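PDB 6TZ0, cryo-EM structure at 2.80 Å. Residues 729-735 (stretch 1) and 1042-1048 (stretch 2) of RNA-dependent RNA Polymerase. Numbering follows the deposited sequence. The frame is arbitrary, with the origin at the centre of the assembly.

Stretch 1 (729-735) NGTFWGF
Stretch 2 (1042-1048) YSNLAYN

Two segments of one chain, at least 312 residues apart in sequence wherever they touch, meet in a small contact that buries 326 Å² in all. Thr731 and Leu1045 set the register, with CA atoms 4.1 Å apart, and from there the stretches run in the same general direction: Phe732 O lies 3.8 Å from Ala1046 CA, and Trp733 and Gly734 reach Tyr1047. Stretch 2 has no regular helix or strand, so the contact is not a continuous sheet. One hydrogen bond crosses it, from Phe732 N to Leu1045 O, and its 3.3 Å length and 150° N-H...acceptor angle mark it as weak.

Tyr1047 has the largest covered area, 70 Å². Its backbone sits at phi/psi -71/-21 and its side chain at chi1 -74° (m), chi2 -70°; CA-to-CB points sideways, yet the ring end comes nearer stretch 1. Gly734 O lies at the ring edge, near its plane, 3.6 Å from Tyr1047 CE2. The ring also meets Trp733, whose CB is 3.9 Å from Tyr1047 OH and 4.2 Å from CE2. The five-membered ring of Trp733 and the Tyr1047 ring have centroids 5.7 Å apart and planes at 44°, an oblique pairing. A tyrosine suits this site because its flat ring supplies apolar surface while its hydroxyl is hydrogen-bonded elsewhere in the structure. Trp733 (-95/102) holds chi1 -64° (m), chi2 5°.

Leu1045, covered over 53 Å², and Thr731, over 51 Å², pack at the register point. Leu1045 has phi/psi -92/14, chi1 47° (p) and chi2 88° (p); its CB lies 3.9 Å from Gly730 O. Thr731 is extended (-140/129) with chi1 -74° (m). Its CG2 approaches Asn1044 O to 3.2 Å, and its OG1 lies 3.6 Å from Ser1043 O and 3.7 Å from Leu1045 CA. The compact, branched threonine thus places both a methyl and a hydroxyl against the backbone of stretch 2.

Phe732 (-89/115; chi1 173°, t; chi2 66°) makes its hydrogen bond through N; the side chain starts sideways, with CB 3.7 Å from Leu1045 O, and its end leads away from stretch 2. Both glycines fit their backbones. Gly730 adopts a positive phi (74/22), which favours glycine; at Gly734 (-78/159), an ideal CB would lie 3.2 Å from Phe732 CE2, a crowding within stretch 1. Ala1046 (-156/163) is extended, its CA-to-CB bond pointing sideways.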

ATOM      1  N   ASN A 729      -5.040 -18.597 -26.014  1.00 27.96           N
ATOM      2  CA  ASN A 729      -4.868 -18.751 -27.468  1.00 27.96           C
ATOM      3  C   ASN A 729      -5.251 -17.494 -28.249  1.00 27.96           C
ATOM      4  O   ASN A 729      -6.050 -17.533 -29.182  1.00 27.96           O
ATOM      5  CB  ASN A 729      -5.635 -19.967 -27.992  1.00 27.96           C
ATOM      6  CG  ASN A 729      -4.949 -21.256 -27.677  1.00 27.96           C
ATOM      7  OD1 ASN A 729      -3.738 -21.366 -27.808  1.00 27.96           O
ATOM      8  ND2 ASN A 729      -5.721 -22.255 -27.274  1.00 27.96           N
ATOM      9  N   GLY A 730      -4.641 -16.376 -27.875  1.00 28.55           N
ATOM     10  CA  GLY A 730      -4.909 -15.130 -28.567  1.00 28.55           C
ATOM     11  C   GLY A 730      -6.251 -14.519 -28.250  1.00 28.55           C
ATOM     12  O   GLY A 730      -6.744 -13.693 -29.017  1.00 28.55           O
ATOM     13  N   THR A 731      -6.839 -14.881 -27.115  1.00 29.85           N
ATOM     14  CA  THR A 731      -8.208 -14.527 -26.769  1.00 29.85           C
ATOM     15  C   THR A 731      -8.286 -14.157 -25.296  1.00 29.85           C
ATOM     16  O   THR A 731      -7.812 -14.908 -24.440  1.00 29.85           O
ATOM     17  CB  THR A 731      -9.147 -15.696 -27.093  1.00 29.85           C
ATOM     18  OG1 THR A 731      -9.333 -15.802 -28.510  1.00 29.85           O
ATOM     19  CG2 THR A 731     -10.464 -15.587 -26.377  1.00 29.85           C
ATOM     20  N   PHE A 732      -8.886 -13.005 -25.008  1.00 29.37           N
ATOM     21  CA  PHE A 732      -9.028 -12.493 -23.650  1.00 29.37           C
ATOM     22  C   PHE A 732     -10.317 -13.006 -23.021  1.00 29.37           C
ATOM     23  O   PHE A 732     -11.410 -12.667 -23.481  1.00 29.37           O
ATOM     24  CB  PHE A 732      -9.003 -10.966 -23.682  1.00 29.37           C
ATOM     25  CG  PHE A 732      -9.305 -10.321 -22.369  1.00 29.37           C
ATOM     26  CD1 PHE A 732      -8.440 -10.459 -21.300  1.00 29.37           C
ATOM     27  CD2 PHE A 732     -10.428  -9.524 -22.221  1.00 29.37           C
ATOM     28  CE1 PHE A 732      -8.710  -9.854 -20.099  1.00 29.37           C
ATOM     29  CE2 PHE A 732     -10.701  -8.914 -21.020  1.00 29.37           C
ATOM     30  CZ  PHE A 732      -9.839  -9.080 -19.962  1.00 29.37           C
ATOM     31  N   TRP A 733     -10.192 -13.824 -21.971  1.00 28.08           N
ATOM     32  CA  TRP A 733     -11.341 -14.254 -21.173  1.00 28.08           C
ATOM     33  C   TRP A 733     -11.438 -13.305 -19.982  1.00 28.08           C
ATOM     34  O   TRP A 733     -10.681 -13.424 -19.019  1.00 28.08           O
ATOM     35  CB  TRP A 733     -11.224 -15.701 -20.696  1.00 28.08           C
ATOM     36  CG  TRP A 733     -11.213 -16.777 -21.757  1.00 28.08           C
ATOM     37  CD1 TRP A 733     -11.211 -16.608 -23.104  1.00 28.08           C
ATOM     38  CD2 TRP A 733     -11.266 -18.193 -21.534  1.00 28.08           C
ATOM     39  NE1 TRP A 733     -11.211 -17.825 -23.735  1.00 28.08           N
ATOM     40  CE2 TRP A 733     -11.257 -18.814 -22.792  1.00 28.08           C
ATOM     41  CE3 TRP A 733     -11.300 -18.995 -20.389  1.00 28.08           C
ATOM     42  CZ2 TRP A 733     -11.281 -20.198 -22.939  1.00 28.08           C
ATOM     43  CZ3 TRP A 733     -11.331 -20.364 -20.539  1.00 28.08           C
ATOM     44  CH2 TRP A 733     -11.319 -20.950 -21.800  1.00 28.08           C
ATOM     45  N   GLY A 734     -12.366 -12.361 -20.047  1.00 30.58           N
ATOM     46  CA  GLY A 734     -12.523 -11.420 -18.963  1.00 30.58           C
ATOM     47  C   GLY A 734     -13.258 -12.006 -17.772  1.00 30.58           C
ATOM     48  O   GLY A 734     -13.988 -12.989 -17.873  1.00 30.58           O
ATOM     49  N   PHE A 735     -13.056 -11.377 -16.619  1.00 32.64           N
ATOM     50  CA  PHE A 735     -13.585 -11.856 -15.341  1.00 32.64           C
ATOM     51  C   PHE A 735     -14.666 -10.867 -14.904  1.00 32.64           C
ATOM     52  O   PHE A 735     -14.381  -9.875 -14.232  1.00 32.64           O
ATOM     53  CB  PHE A 735     -12.478 -11.975 -14.280  1.00 32.64           C
ATOM     54  CG  PHE A 735     -11.434 -13.031 -14.566  1.00 32.64           C
ATOM     55  CD1 PHE A 735     -11.640 -14.031 -15.504  1.00 32.64           C
ATOM     56  CD2 PHE A 735     -10.233 -13.016 -13.873  1.00 32.64           C
ATOM     57  CE1 PHE A 735     -10.666 -14.980 -15.752  1.00 32.64           C
ATOM     58  CE2 PHE A 735      -9.260 -13.966 -14.110  1.00 32.64           C
ATOM     59  CZ  PHE A 735      -9.476 -14.947 -15.049  1.00 32.64           C
ATOM     60  N   TYR A1042     -13.693 -17.070 -36.077  1.00 33.71           N
ATOM     61  CA  TYR A1042     -13.454 -18.301 -35.345  1.00 33.71           C
ATOM     62  C   TYR A1042     -12.882 -17.915 -33.992  1.00 33.71           C
ATOM     63  O   TYR A1042     -11.895 -17.170 -33.944  1.00 33.71           O
ATOM     64  CB  TYR A1042     -12.439 -19.179 -36.074  1.00 33.71           C
ATOM     65  CG  TYR A1042     -12.756 -19.503 -37.511  1.00 33.71           C
ATOM     66  CD1 TYR A1042     -13.619 -20.536 -37.840  1.00 33.71           C
ATOM     67  CD2 TYR A1042     -12.168 -18.781 -38.545  1.00 33.71           C
ATOM     68  CE1 TYR A1042     -13.895 -20.837 -39.155  1.00 33.71           C
ATOM     69  CE2 TYR A1042     -12.439 -19.072 -39.862  1.00 33.71           C
ATOM     70  CZ  TYR A1042     -13.304 -20.100 -40.161  1.00 33.71           C
ATOM     71  OH  TYR A1042     -13.578 -20.393 -41.475  1.00 33.71           O
ATOM     72  N   SER A1043     -13.496 -18.414 -32.908  1.00 31.74           N
ATOM     73  CA  SER A1043     -12.992 -18.259 -31.539  1.00 31.74           C
ATOM     74  C   SER A1043     -12.823 -16.806 -31.123  1.00 31.74           C
ATOM     75  O   SER A1043     -11.699 -16.299 -31.140  1.00 31.74           O
ATOM     76  CB  SER A1043     -11.673 -19.010 -31.332  1.00 31.74           C
ATOM     77  OG  SER A1043     -11.875 -20.407 -31.346  1.00 31.74           O
ATOM     78  N   ASN A1044     -13.945 -16.124 -30.875  1.00 32.83           N
ATOM     79  CA  ASN A1044     -13.975 -14.701 -30.549  1.00 32.83           C
ATOM     80  C   ASN A1044     -13.027 -14.317 -29.420  1.00 32.83           C
ATOM     81  O   ASN A1044     -12.843 -15.061 -28.460  1.00 32.83           O
ATOM     82  CB  ASN A1044     -15.398 -14.282 -30.181  1.00 32.83           C
ATOM     83  CG  ASN A1044     -15.998 -15.107 -29.064  1.00 32.83           C
ATOM     84  OD1 ASN A1044     -15.429 -16.089 -28.621  1.00 32.83           O
ATOM     85  ND2 ASN A1044     -17.141 -14.667 -28.561  1.00 32.83           N
ATOM     86  N   LEU A1045     -12.400 -13.158 -29.560  1.00 31.62           N
ATOM     87  CA  LEU A1045     -11.368 -12.730 -28.633  1.00 31.62           C
ATOM     88  C   LEU A1045     -11.902 -11.883 -27.487  1.00 31.62           C
ATOM     89  O   LEU A1045     -11.112 -11.269 -26.765  1.00 31.62           O
ATOM     90  CB  LEU A1045     -10.255 -12.020 -29.407  1.00 31.62           C
ATOM     91  CG  LEU A1045     -10.553 -10.950 -30.453  1.00 31.62           C
ATOM     92  CD1 LEU A1045     -10.644  -9.588 -29.856  1.00 31.62           C
ATOM     93  CD2 LEU A1045      -9.471 -10.975 -31.501  1.00 31.62           C
ATOM     94  N   ALA A1046     -13.220 -11.862 -27.296  1.00 31.12           N
ATOM     95  CA  ALA A1046     -13.861 -11.359 -26.090  1.00 31.12           C
ATOM     96  C   ALA A1046     -15.227 -12.018 -25.996  1.00 31.12           C
ATOM     97  O   ALA A1046     -15.735 -12.561 -26.979  1.00 31.12           O
ATOM     98  CB  ALA A1046     -13.989  -9.836 -26.089  1.00 31.12           C
ATOM     99  N   TYR A1047     -15.825 -11.976 -24.800  1.00 28.74           N
ATOM    100  CA  TYR A1047     -17.141 -12.589 -24.642  1.00 28.74           C
ATOM    101  C   TYR A1047     -18.238 -11.812 -25.352  1.00 28.74           C
ATOM    102  O   TYR A1047     -19.281 -12.394 -25.660  1.00 28.74           O
ATOM    103  CB  TYR A1047     -17.517 -12.759 -23.169  1.00 28.74           C
ATOM    104  CG  TYR A1047     -16.802 -13.870 -22.450  1.00 28.74           C
ATOM    105  CD1 TYR A1047     -17.082 -15.190 -22.744  1.00 28.74           C
ATOM    106  CD2 TYR A1047     -15.896 -13.601 -21.439  1.00 28.74           C
ATOM    107  CE1 TYR A1047     -16.444 -16.209 -22.092  1.00 28.74           C
ATOM    108  CE2 TYR A1047     -15.254 -14.616 -20.778  1.00 28.74           C
ATOM    109  CZ  TYR A1047     -15.533 -15.918 -21.108  1.00 28.74           C
ATOM    110  OH  TYR A1047     -14.903 -16.941 -20.446  1.00 28.74           O
ATOM    111  N   ASN A1048     -18.032 -10.530 -25.641  1.00 32.27           N
ATOM    112  CA  ASN A1048     -19.013  -9.760 -26.394  1.00 32.27           C
ATOM    113  C   ASN A1048     -18.711  -9.665 -27.884  1.00 32.27           C
ATOM    114  O   ASN A1048     -19.493  -9.053 -28.616  1.00 32.27           O
ATOM    115  CB  ASN A1048     -19.156  -8.342 -25.831  1.00 32.27           C
ATOM    116  CG  ASN A1048     -17.865  -7.547 -25.873  1.00 32.27           C
ATOM    117  OD1 ASN A1048     -16.795  -8.070 -26.154  1.00 32.27           O
ATOM    118  ND2 ASN A1048     -17.982  -6.249 -25.661  1.00 32.27           N
TER